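Local coordinates for CYTH domain-containing protein (Pyrococcus horikoshii, PDB 2DC4) that is of unknown function but belongs to the CYTH family, whose eight-stranded tunnel-like barrel in relatives binds triphosphates and divalent metal ions, at residues 9-14 with 101-106; 34-39 with 85-90. One frame throughout, in Å; residues are numbered along the deposited sequence.

Contact 1: residues 9-14 with 101-106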
ATOM      1  N   VAL A   9     -32.493   3.066  -2.523  1.00 19.83           N
ATOM      2  CA  VAL A   9     -33.266   3.543  -3.660  1.00 19.65           C
ATOM      3  C   VAL A   9     -33.630   2.499  -4.698  1.00 21.99           C
ATOM      4  O   VAL A   9     -33.161   1.363  -4.652  1.00 23.81           O
ATOM      5  CB  VAL A   9     -32.480   4.616  -4.431  1.00 20.74           C
ATOM      6  CG1 VAL A   9     -32.081   5.751  -3.514  1.00 19.47           C
ATOM      7  CG2 VAL A   9     -31.248   3.972  -5.068  1.00 20.32           C
ATOM      8  N   ASN A  10     -34.482   2.907  -5.634  1.00 23.57           N
ATOM      9  CA  ASN A  10     -34.833   2.047  -6.752  1.00 25.44           C
ATOM     10  C   ASN A  10     -33.880   2.535  -7.839  1.00 25.72           C
ATOM     11  O   ASN A  10     -33.963   3.683  -8.290  1.00 24.15           O
ATOM     12  CB  ASN A  10     -36.279   2.242  -7.205  1.00 28.06           C
ATOM     13  CG  ASN A  10     -36.599   1.433  -8.454  1.00 29.00           C
ATOM     14  OD1 ASN A  10     -36.173   1.783  -9.556  1.00 32.03           O
ATOM     15  ND2 ASN A  10     -37.336   0.338  -8.285  1.00 30.15           N
ATOM     16  N   PHE A  11     -32.958   1.664  -8.233  1.00 26.03           N
ATOM     17  CA  PHE A  11     -31.947   1.995  -9.229  1.00 26.01           C
ATOM     18  C   PHE A  11     -32.423   2.731 -10.473  1.00 25.20           C
ATOM     19  O   PHE A  11     -31.948   3.825 -10.777  1.00 25.42           O
ATOM     20  CB  PHE A  11     -31.216   0.730  -9.676  1.00 25.07           C
ATOM     21  CG  PHE A  11     -30.094   1.003 -10.631  1.00 25.06           C
ATOM     22  CD1 PHE A  11     -28.869   1.463 -10.164  1.00 25.10           C
ATOM     23  CD2 PHE A  11     -30.283   0.864 -12.001  1.00 25.22           C
ATOM     24  CE1 PHE A  11     -27.846   1.784 -11.050  1.00 24.70           C
ATOM     25  CE2 PHE A  11     -29.272   1.182 -12.894  1.00 25.88           C
ATOM     26  CZ  PHE A  11     -28.048   1.644 -12.416  1.00 24.15           C
ATOM     27  N   GLU A  12     -33.343   2.122 -11.209  1.00 25.97           N
ATOM     28  CA  GLU A  12     -33.836   2.719 -12.439  1.00 27.44           C
ATOM     29  C   GLU A  12     -34.475   4.092 -12.260  1.00 27.07           C
ATOM     30  O   GLU A  12     -34.204   5.011 -13.029  1.00 26.32           O
ATOM     31  CB  GLU A  12     -34.826   1.768 -13.124  1.00 30.35           C
ATOM     32  CG  GLU A  12     -34.199   0.475 -13.650  1.00 34.85           C
ATOM     33  CD  GLU A  12     -33.946  -0.564 -12.567  1.00 37.75           C
ATOM     34  OE1 GLU A  12     -33.342  -1.615 -12.886  1.00 39.01           O
ATOM     35  OE2 GLU A  12     -34.355  -0.342 -11.402  1.00 37.88           O
ATOM     36  N   ASP A  13     -35.315   4.234 -11.240  1.00 27.62           N
ATOM     37  CA  ASP A  13     -35.991   5.501 -10.993  1.00 28.99           C
ATOM     38  C   ASP A  13     -35.029   6.634 -10.643  1.00 26.75           C
ATOM     39  O   ASP A  13     -35.100   7.718 -11.219  1.00 25.08           O
ATOM     40  CB  ASP A  13     -37.019   5.342  -9.865  1.00 32.95           C
ATOM     41  CG  ASP A  13     -38.049   4.262 -10.156  1.00 37.33           C
ATOM     42  OD1 ASP A  13     -38.598   4.245 -11.279  1.00 39.45           O
ATOM     43  OD2 ASP A  13     -38.318   3.433  -9.260  1.00 40.56           O
ATOM     44  N   ILE A  14     -34.121   6.379  -9.707  1.00 23.58           N
ATOM     45  CA  ILE A  14     -33.184   7.414  -9.289  1.00 23.98           C
ATOM     46  C   ILE A  14     -32.152   7.764 -10.364  1.00 23.21           C
ATOM     47  O   ILE A  14     -31.719   8.913 -10.461  1.00 22.23           O
ATOM     48  CB  ILE A  14     -32.477   7.019  -7.975  1.00 26.36           C
ATOM     49  CG1 ILE A  14     -31.983   8.278  -7.260  1.00 28.11           C
ATOM     50  CG2 ILE A  14     -31.326   6.063  -8.251  1.00 26.74           C
ATOM     51  CD1 ILE A  14     -33.108   9.156  -6.729  1.00 29.50           C
ATOM     52  N   ARG A 101     -21.396  -2.451  -8.378  1.00 16.08           N
ATOM     53  CA  ARG A 101     -21.226  -1.799  -9.664  1.00 18.70           C
ATOM     54  C   ARG A 101     -21.671  -0.371  -9.360  1.00 19.80           C
ATOM     55  O   ARG A 101     -22.818  -0.140  -8.983  1.00 19.16           O
ATOM     56  CB  ARG A 101     -22.128  -2.442 -10.714  1.00 24.26           C
ATOM     57  CG  ARG A 101     -21.712  -2.157 -12.138  1.00 27.94           C
ATOM     58  CD  ARG A 101     -21.921  -3.390 -13.012  1.00 32.57           C
ATOM     59  NE  ARG A 101     -21.278  -3.262 -14.316  1.00 35.20           N
ATOM     60  CZ  ARG A 101     -21.762  -2.545 -15.326  1.00 37.63           C
ATOM     61  NH1 ARG A 101     -22.903  -1.887 -15.188  1.00 39.03           N
ATOM     62  NH2 ARG A 101     -21.105  -2.492 -16.476  1.00 39.03           N
ATOM     63  N   ARG A 102     -20.754   0.582  -9.506  1.00 18.29           N
ATOM     64  CA  ARG A 102     -21.039   1.978  -9.195  1.00 18.30           C
ATOM     65  C   ARG A 102     -21.124   2.911 -10.398  1.00 16.88           C
ATOM     66  O   ARG A 102     -20.231   2.936 -11.249  1.00 17.06           O
ATOM     67  CB  ARG A 102     -19.976   2.499  -8.221  1.00 18.38           C
ATOM     68  CG  ARG A 102     -20.072   3.988  -7.896  1.00 19.33           C
ATOM     69  CD  ARG A 102     -18.982   4.395  -6.907  1.00 22.15           C
ATOM     70  NE  ARG A 102     -19.232   3.854  -5.573  1.00 24.23           N
ATOM     71  CZ  ARG A 102     -18.397   3.964  -4.542  1.00 25.05           C
ATOM     72  NH1 ARG A 102     -17.241   4.599  -4.680  1.00 25.83           N
ATOM     73  NH2 ARG A 102     -18.719   3.438  -3.368  1.00 29.01           N
ATOM     74  N   TRP A 103     -22.219   3.667 -10.459  1.00 15.45           N
ATOM     75  CA  TRP A 103     -22.462   4.658 -11.500  1.00 18.15           C
ATOM     76  C   TRP A 103     -22.122   5.995 -10.851  1.00 17.23           C
ATOM     77  O   TRP A 103     -22.726   6.369  -9.845  1.00 17.13           O
ATOM     78  CB  TRP A 103     -23.939   4.655 -11.898  1.00 20.44           C
ATOM     79  CG  TRP A 103     -24.278   3.694 -12.982  1.00 23.07           C
ATOM     80  CD1 TRP A 103     -24.517   3.991 -14.293  1.00 24.22           C
ATOM     81  CD2 TRP A 103     -24.428   2.282 -12.856  1.00 24.51           C
ATOM     82  NE1 TRP A 103     -24.810   2.850 -14.990  1.00 26.47           N
ATOM     83  CE2 TRP A 103     -24.761   1.782 -14.132  1.00 24.67           C
ATOM     84  CE3 TRP A 103     -24.314   1.383 -11.788  1.00 23.28           C
ATOM     85  CZ2 TRP A 103     -24.983   0.426 -14.374  1.00 25.92           C
ATOM     86  CZ3 TRP A 103     -24.536   0.030 -12.026  1.00 26.68           C
ATOM     87  CH2 TRP A 103     -24.867  -0.434 -13.309  1.00 27.04           C
ATOM     88  N   ILE A 104     -21.156   6.708 -11.416  1.00 15.02           N
ATOM     89  CA  ILE A 104     -20.725   7.984 -10.861  1.00 17.19           C
ATOM     90  C   ILE A 104     -21.193   9.153 -11.717  1.00 16.13           C
ATOM     91  O   ILE A 104     -21.004   9.155 -12.930  1.00 15.75           O
ATOM     92  CB  ILE A 104     -19.176   8.044 -10.747  1.00 17.47           C
ATOM     93  CG1 ILE A 104     -18.669   6.851  -9.931  1.00 18.51           C
ATOM     94  CG2 ILE A 104     -18.738   9.369 -10.101  1.00 17.88           C
ATOM     95  CD1 ILE A 104     -17.150   6.708  -9.908  1.00 22.19           C
ATOM     96  N   TYR A 105     -21.827  10.129 -11.075  1.00 16.60           N
ATOM     97  CA  TYR A 105     -22.305  11.344 -11.743  1.00 17.02           C
ATOM     98  C   TYR A 105     -21.789  12.530 -10.936  1.00 17.49           C
ATOM     99  O   TYR A 105     -21.614  12.427  -9.728  1.00 18.01           O
ATOM    100  CB  TYR A 105     -23.832  11.402 -11.763  1.00 17.05           C
ATOM    101  CG  TYR A 105     -24.488  10.343 -12.601  1.00 19.48           C
ATOM    102  CD1 TYR A 105     -24.865  10.601 -13.919  1.00 18.21           C
ATOM    103  CD2 TYR A 105     -24.761   9.082 -12.070  1.00 21.25           C
ATOM    104  CE1 TYR A 105     -25.510   9.624 -14.690  1.00 21.41           C
ATOM    105  CE2 TYR A 105     -25.395   8.109 -12.820  1.00 23.25           C
ATOM    106  CZ  TYR A 105     -25.773   8.381 -14.126  1.00 22.42           C
ATOM    107  OH  TYR A 105     -26.441   7.421 -14.845  1.00 25.57           O
ATOM    108  N   LYS A 106     -21.551  13.658 -11.599  1.00 19.87           N
ATOM    109  CA  LYS A 106     -21.046  14.839 -10.912  1.00 21.50           C
ATOM    110  C   LYS A 106     -21.898  16.065 -11.221  1.00 20.99           C
ATOM    111  O   LYS A 106     -22.367  16.247 -12.344  1.00 21.39           O
ATOM    112  CB  LYS A 106     -19.591  15.108 -11.321  1.00 23.77           C
ATOM    113  CG  LYS A 106     -18.640  13.966 -10.997  1.00 26.49           C
ATOM    114  CD  LYS A 106     -17.829  14.241  -9.742  1.00 30.77           C
ATOM    115  CE  LYS A 106     -16.750  15.287 -10.009  1.00 31.54           C
ATOM    116  NZ  LYS A 106     -15.940  15.583  -8.795  1.00 36.55           N
TER

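Contact 2: residues 34-39 with 85-90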
ATOM      1  N   VAL A  34     -12.096  -5.764  -0.149  1.00 19.07           N
ATOM      2  CA  VAL A  34     -11.827  -6.757   0.880  1.00 18.92           C
ATOM      3  C   VAL A  34     -11.561  -5.974   2.164  1.00 18.69           C
ATOM      4  O   VAL A  34     -10.572  -5.242   2.275  1.00 18.90           O
ATOM      5  CB  VAL A  34     -10.605  -7.638   0.526  1.00 19.19           C
ATOM      6  CG1 VAL A  34     -10.258  -8.541   1.696  1.00 18.69           C
ATOM      7  CG2 VAL A  34     -10.913  -8.466  -0.703  1.00 19.04           C
ATOM      8  N   TYR A  35     -12.472  -6.101   3.124  1.00 18.79           N
ATOM      9  CA  TYR A  35     -12.352  -5.390   4.392  1.00 19.36           C
ATOM     10  C   TYR A  35     -11.613  -6.171   5.458  1.00 19.16           C
ATOM     11  O   TYR A  35     -11.711  -7.391   5.527  1.00 19.61           O
ATOM     12  CB  TYR A  35     -13.732  -5.027   4.945  1.00 19.90           C
ATOM     13  CG  TYR A  35     -14.389  -3.850   4.268  1.00 19.04           C
ATOM     14  CD1 TYR A  35     -15.010  -3.988   3.031  1.00 21.67           C
ATOM     15  CD2 TYR A  35     -14.395  -2.594   4.876  1.00 22.02           C
ATOM     16  CE1 TYR A  35     -15.626  -2.906   2.412  1.00 21.19           C
ATOM     17  CE2 TYR A  35     -15.006  -1.502   4.266  1.00 21.15           C
ATOM     18  CZ  TYR A  35     -15.620  -1.666   3.038  1.00 22.47           C
ATOM     19  OH  TYR A  35     -16.222  -0.589   2.430  1.00 23.89           O
ATOM     20  N   PHE A  36     -10.883  -5.441   6.293  1.00 19.75           N
ATOM     21  CA  PHE A  36     -10.123  -6.021   7.390  1.00 22.20           C
ATOM     22  C   PHE A  36     -10.647  -5.428   8.687  1.00 23.93           C
ATOM     23  O   PHE A  36     -10.803  -4.217   8.806  1.00 25.52           O
ATOM     24  CB  PHE A  36      -8.636  -5.715   7.218  1.00 21.58           C
ATOM     25  CG  PHE A  36      -7.988  -6.523   6.143  1.00 22.17           C
ATOM     26  CD1 PHE A  36      -7.559  -7.820   6.400  1.00 22.63           C
ATOM     27  CD2 PHE A  36      -7.853  -6.013   4.856  1.00 21.26           C
ATOM     28  CE1 PHE A  36      -7.005  -8.604   5.388  1.00 22.86           C
ATOM     29  CE2 PHE A  36      -7.303  -6.783   3.839  1.00 22.39           C
ATOM     30  CZ  PHE A  36      -6.877  -8.082   4.103  1.00 22.18           C
ATOM     31  N   GLU A  37     -10.918  -6.292   9.657  1.00 26.25           N
ATOM     32  CA  GLU A  37     -11.463  -5.857  10.934  1.00 28.28           C
ATOM     33  C   GLU A  37     -10.534  -5.010  11.797  1.00 29.27           C
ATOM     34  O   GLU A  37      -9.430  -5.423  12.156  1.00 28.49           O
ATOM     35  CB  GLU A  37     -11.954  -7.072  11.727  1.00 32.32           C
ATOM     36  CG  GLU A  37     -12.512  -6.733  13.097  1.00 38.38           C
ATOM     37  CD  GLU A  37     -13.355  -7.853  13.678  1.00 41.56           C
ATOM     38  OE1 GLU A  37     -12.926  -9.025  13.600  1.00 44.46           O
ATOM     39  OE2 GLU A  37     -14.442  -7.559  14.221  1.00 43.29           O
ATOM     40  N   LEU A  38     -11.004  -3.813  12.123  1.00 29.66           N
ATOM     41  CA  LEU A  38     -10.263  -2.881  12.960  1.00 30.33           C
ATOM     42  C   LEU A  38     -11.173  -2.521  14.118  1.00 32.94           C
ATOM     43  O   LEU A  38     -12.383  -2.734  14.053  1.00 33.42           O
ATOM     44  CB  LEU A  38      -9.929  -1.599  12.196  1.00 29.73           C
ATOM     45  CG  LEU A  38      -8.946  -1.670  11.031  1.00 28.96           C
ATOM     46  CD1 LEU A  38      -8.718  -0.266  10.488  1.00 27.30           C
ATOM     47  CD2 LEU A  38      -7.636  -2.278  11.505  1.00 29.21           C
ATOM     48  N   PRO A  39     -10.605  -1.974  15.199  1.00 35.29           N
ATOM     49  CA  PRO A  39     -11.463  -1.609  16.326  1.00 37.27           C
ATOM     50  C   PRO A  39     -12.342  -0.432  15.920  1.00 38.52           C
ATOM     51  O   PRO A  39     -11.945   0.392  15.095  1.00 39.06           O
ATOM     52  CB  PRO A  39     -10.459  -1.245  17.417  1.00 37.36           C
ATOM     53  CG  PRO A  39      -9.309  -0.687  16.635  1.00 37.70           C
ATOM     54  CD  PRO A  39      -9.193  -1.668  15.487  1.00 35.47           C
ATOM     55  N   GLU A  85      -2.565  -9.787   1.041  1.00 18.14           N
ATOM     56  CA  GLU A  85      -1.663 -10.729   1.699  1.00 19.61           C
ATOM     57  C   GLU A  85      -0.950 -10.032   2.859  1.00 18.88           C
ATOM     58  O   GLU A  85      -0.824 -10.586   3.951  1.00 21.17           O
ATOM     59  CB  GLU A  85      -0.624 -11.256   0.708  1.00 20.21           C
ATOM     60  CG  GLU A  85       0.306 -12.299   1.305  1.00 24.59           C
ATOM     61  CD  GLU A  85       1.455 -12.648   0.394  1.00 28.61           C
ATOM     62  OE1 GLU A  85       1.240 -12.755  -0.832  1.00 28.97           O
ATOM     63  OE2 GLU A  85       2.578 -12.829   0.909  1.00 31.68           O
ATOM     64  N   LEU A  86      -0.481  -8.814   2.614  1.00 18.15           N
ATOM     65  CA  LEU A  86       0.212  -8.045   3.639  1.00 18.59           C
ATOM     66  C   LEU A  86      -0.598  -7.869   4.917  1.00 18.99           C
ATOM     67  O   LEU A  86      -0.104  -8.133   6.010  1.00 20.05           O
ATOM     68  CB  LEU A  86       0.589  -6.662   3.102  1.00 19.23           C
ATOM     69  CG  LEU A  86       1.164  -5.680   4.127  1.00 20.76           C
ATOM     70  CD1 LEU A  86       2.517  -6.181   4.601  1.00 21.27           C
ATOM     71  CD2 LEU A  86       1.308  -4.299   3.497  1.00 21.29           C
ATOM     72  N   PHE A  87      -1.841  -7.414   4.797  1.00 18.14           N
ATOM     73  CA  PHE A  87      -2.634  -7.211   5.999  1.00 18.45           C
ATOM     74  C   PHE A  87      -2.909  -8.510   6.740  1.00 19.26           C
ATOM     75  O   PHE A  87      -2.961  -8.525   7.969  1.00 21.19           O
ATOM     76  CB  PHE A  87      -3.917  -6.452   5.655  1.00 17.88           C
ATOM     77  CG  PHE A  87      -3.660  -5.029   5.255  1.00 17.65           C
ATOM     78  CD1 PHE A  87      -2.942  -4.187   6.100  1.00 18.90           C
ATOM     79  CD2 PHE A  87      -4.089  -4.535   4.021  1.00 19.28           C
ATOM     80  CE1 PHE A  87      -2.650  -2.881   5.730  1.00 18.34           C
ATOM     81  CE2 PHE A  87      -3.801  -3.225   3.643  1.00 21.33           C
ATOM     82  CZ  PHE A  87      -3.079  -2.399   4.500  1.00 19.65           C
ATOM     83  N   LYS A  88      -3.056  -9.603   6.002  1.00 21.19           N
ATOM     84  CA  LYS A  88      -3.271 -10.891   6.646  1.00 23.31           C
ATOM     85  C   LYS A  88      -2.005 -11.269   7.413  1.00 25.21           C
ATOM     86  O   LYS A  88      -2.077 -11.730   8.550  1.00 25.97           O
ATOM     87  CB  LYS A  88      -3.576 -11.977   5.618  1.00 25.05           C
ATOM     88  CG  LYS A  88      -4.951 -11.884   4.983  1.00 25.37           C
ATOM     89  CD  LYS A  88      -5.133 -13.009   3.977  1.00 25.62           C
ATOM     90  CE  LYS A  88      -6.494 -12.969   3.318  1.00 28.42           C
ATOM     91  NZ  LYS A  88      -6.599 -14.035   2.281  1.00 29.13           N
ATOM     92  N   ARG A  89      -0.845 -11.076   6.791  1.00 25.20           N
ATOM     93  CA  ARG A  89       0.415 -11.415   7.450  1.00 27.48           C
ATOM     94  C   ARG A  89       0.724 -10.510   8.636  1.00 27.37           C
ATOM     95  O   ARG A  89       1.508 -10.875   9.512  1.00 28.16           O
ATOM     96  CB  ARG A  89       1.569 -11.395   6.446  1.00 27.42           C
ATOM     97  CG  ARG A  89       1.496 -12.547   5.450  1.00 29.27           C
ATOM     98  CD  ARG A  89       2.756 -12.680   4.609  1.00 30.47           C
ATOM     99  NE  ARG A  89       2.647 -13.777   3.649  1.00 31.78           N
ATOM    100  CZ  ARG A  89       2.596 -15.063   3.984  1.00 34.61           C
ATOM    101  NH1 ARG A  89       2.648 -15.428   5.258  1.00 36.88           N
ATOM    102  NH2 ARG A  89       2.485 -15.990   3.041  1.00 36.23           N
ATOM    103  N   LEU A  90       0.100  -9.335   8.671  1.00 26.93           N
ATOM    104  CA  LEU A  90       0.303  -8.402   9.770  1.00 25.74           C
ATOM    105  C   LEU A  90      -0.632  -8.738  10.930  1.00 26.79           C
ATOM    106  O   LEU A  90      -0.592  -8.092  11.973  1.00 28.12           O
ATOM    107  CB  LEU A  90       0.072  -6.959   9.306  1.00 25.91           C
ATOM    108  CG  LEU A  90       1.127  -6.398   8.349  1.00 24.61           C
ATOM    109  CD1 LEU A  90       0.755  -4.988   7.920  1.00 25.51           C
ATOM    110  CD2 LEU A  90       2.486  -6.404   9.045  1.00 28.01           C
TER

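Contact 1: residues 9-14 with 101-106
Phe11 sets the edge of its ring against the indole face of Trp103 in an edge-to-face pair, the planes inclined at 64° and the centroid of the phenyl ring 4.7 Å from that of the six-membered indole ring. Phe11 CZ stands over the middle of this ring, 3.7 Å from Trp103 CE2, while Phe11 CE1 comes closest, 3.6 Å from Trp103 CE3. Such a pair sets the slightly positive ring hydrogens of Phe11 against the electron-rich indole. At Phe11, CG lies opposite the backbone N (chi1 -176°), which carries the ring out from the first turn of helix 11-21 to the strand; Leu114 also touches it, and Arg116 makes a cation-pi contact. With an alanine in place of Trp103, the edge of Phe11 would probably lose the aromatic face it rests on, and a gap would be likely to open between helix and strand.

Asn10 suits the N-cap because its short amide can turn back: Asn10 OD1 accepts from Asp13 N at 3.1 Å, nearly straight at 169°, and so satisfies an N-H of the first turn. The whole is a capped helix start laid against an antiparallel strand of the barrel, as fits the CYTH fold.

Contact 2: residues 34-39 with 85-90
In this CYTH barrel, helix 80-89 packs against the end of strand 24-36, and the contact between them is a small aromatic and aliphatic cluster built round Phe36. The ring of Phe36 receives the helix in two ways, over a face and at an edge. Phe87 CB sits above the middle of the face, 3.6 Å from the ring centroid and 9° off the normal, a CH-pi contact in which the methylene carbon rather than the second ring does most of the touching. With CG of Phe87 turned opposite its carbonyl carbon (chi1 -69°), the phenyl group leads off beyond Phe36 and meets it obliquely, Phe87 CD2 lying 3.9 Å from Phe36 CE2. The centroids of the two rings are therefore 5.4 Å apart, with the planes at 55°, which is neither a stack nor an edge-to-face pair. Phenylalanine suits both places, since each ring is buried among apolar side chains: Leu44 and Phe92 touch both, and Ile84 and Val94 add to the surroundings of Phe36.

On the side of the helix that faces the second subunit, Glu85 and Arg89 stand one turn apart and form a salt bridge, with Arg89 NE 2.9 Å from Glu85 OE2. Glu85 OE2 lies in the guanidinium plane of Arg89, but the N-H reaches it on its anti side and somewhat out of the carboxylate plane. Glu85 OE2 also bonds to the hydroxyl of Tyr71 of the second subunit, so this flank takes part in the dimer contact. Lysine suits the exposed margin of the cluster because its first methylenes are apolar enough to meet a ring edge while the extended chain carries the ammonium group away: Lys88 CG comes to the edge of the Phe36 ring, near its plane, 3.9 Å from Phe36 CE1.

In the fold
Contacts 1 and 2 lie on opposite sides of the chain's centre, with their own centres 30 Å apart and their nearest atoms about 7 Å apart, so they do not touch. Along the chain the order is 9-14, 34-39, 85-90 and 101-106, which places both segments of contact 2 between those of contact 1. Helix 11-21 runs on to strand 24-36, and helix 80-89 to strand 94-107; these two strands are antiparallel neighbours in the barrel. Each helix thus packs against the strand that follows the other helix. The long strand pair links two separate helix-to-sheet contacts within one CYTH domain, and contact 2 also borders the second subunit.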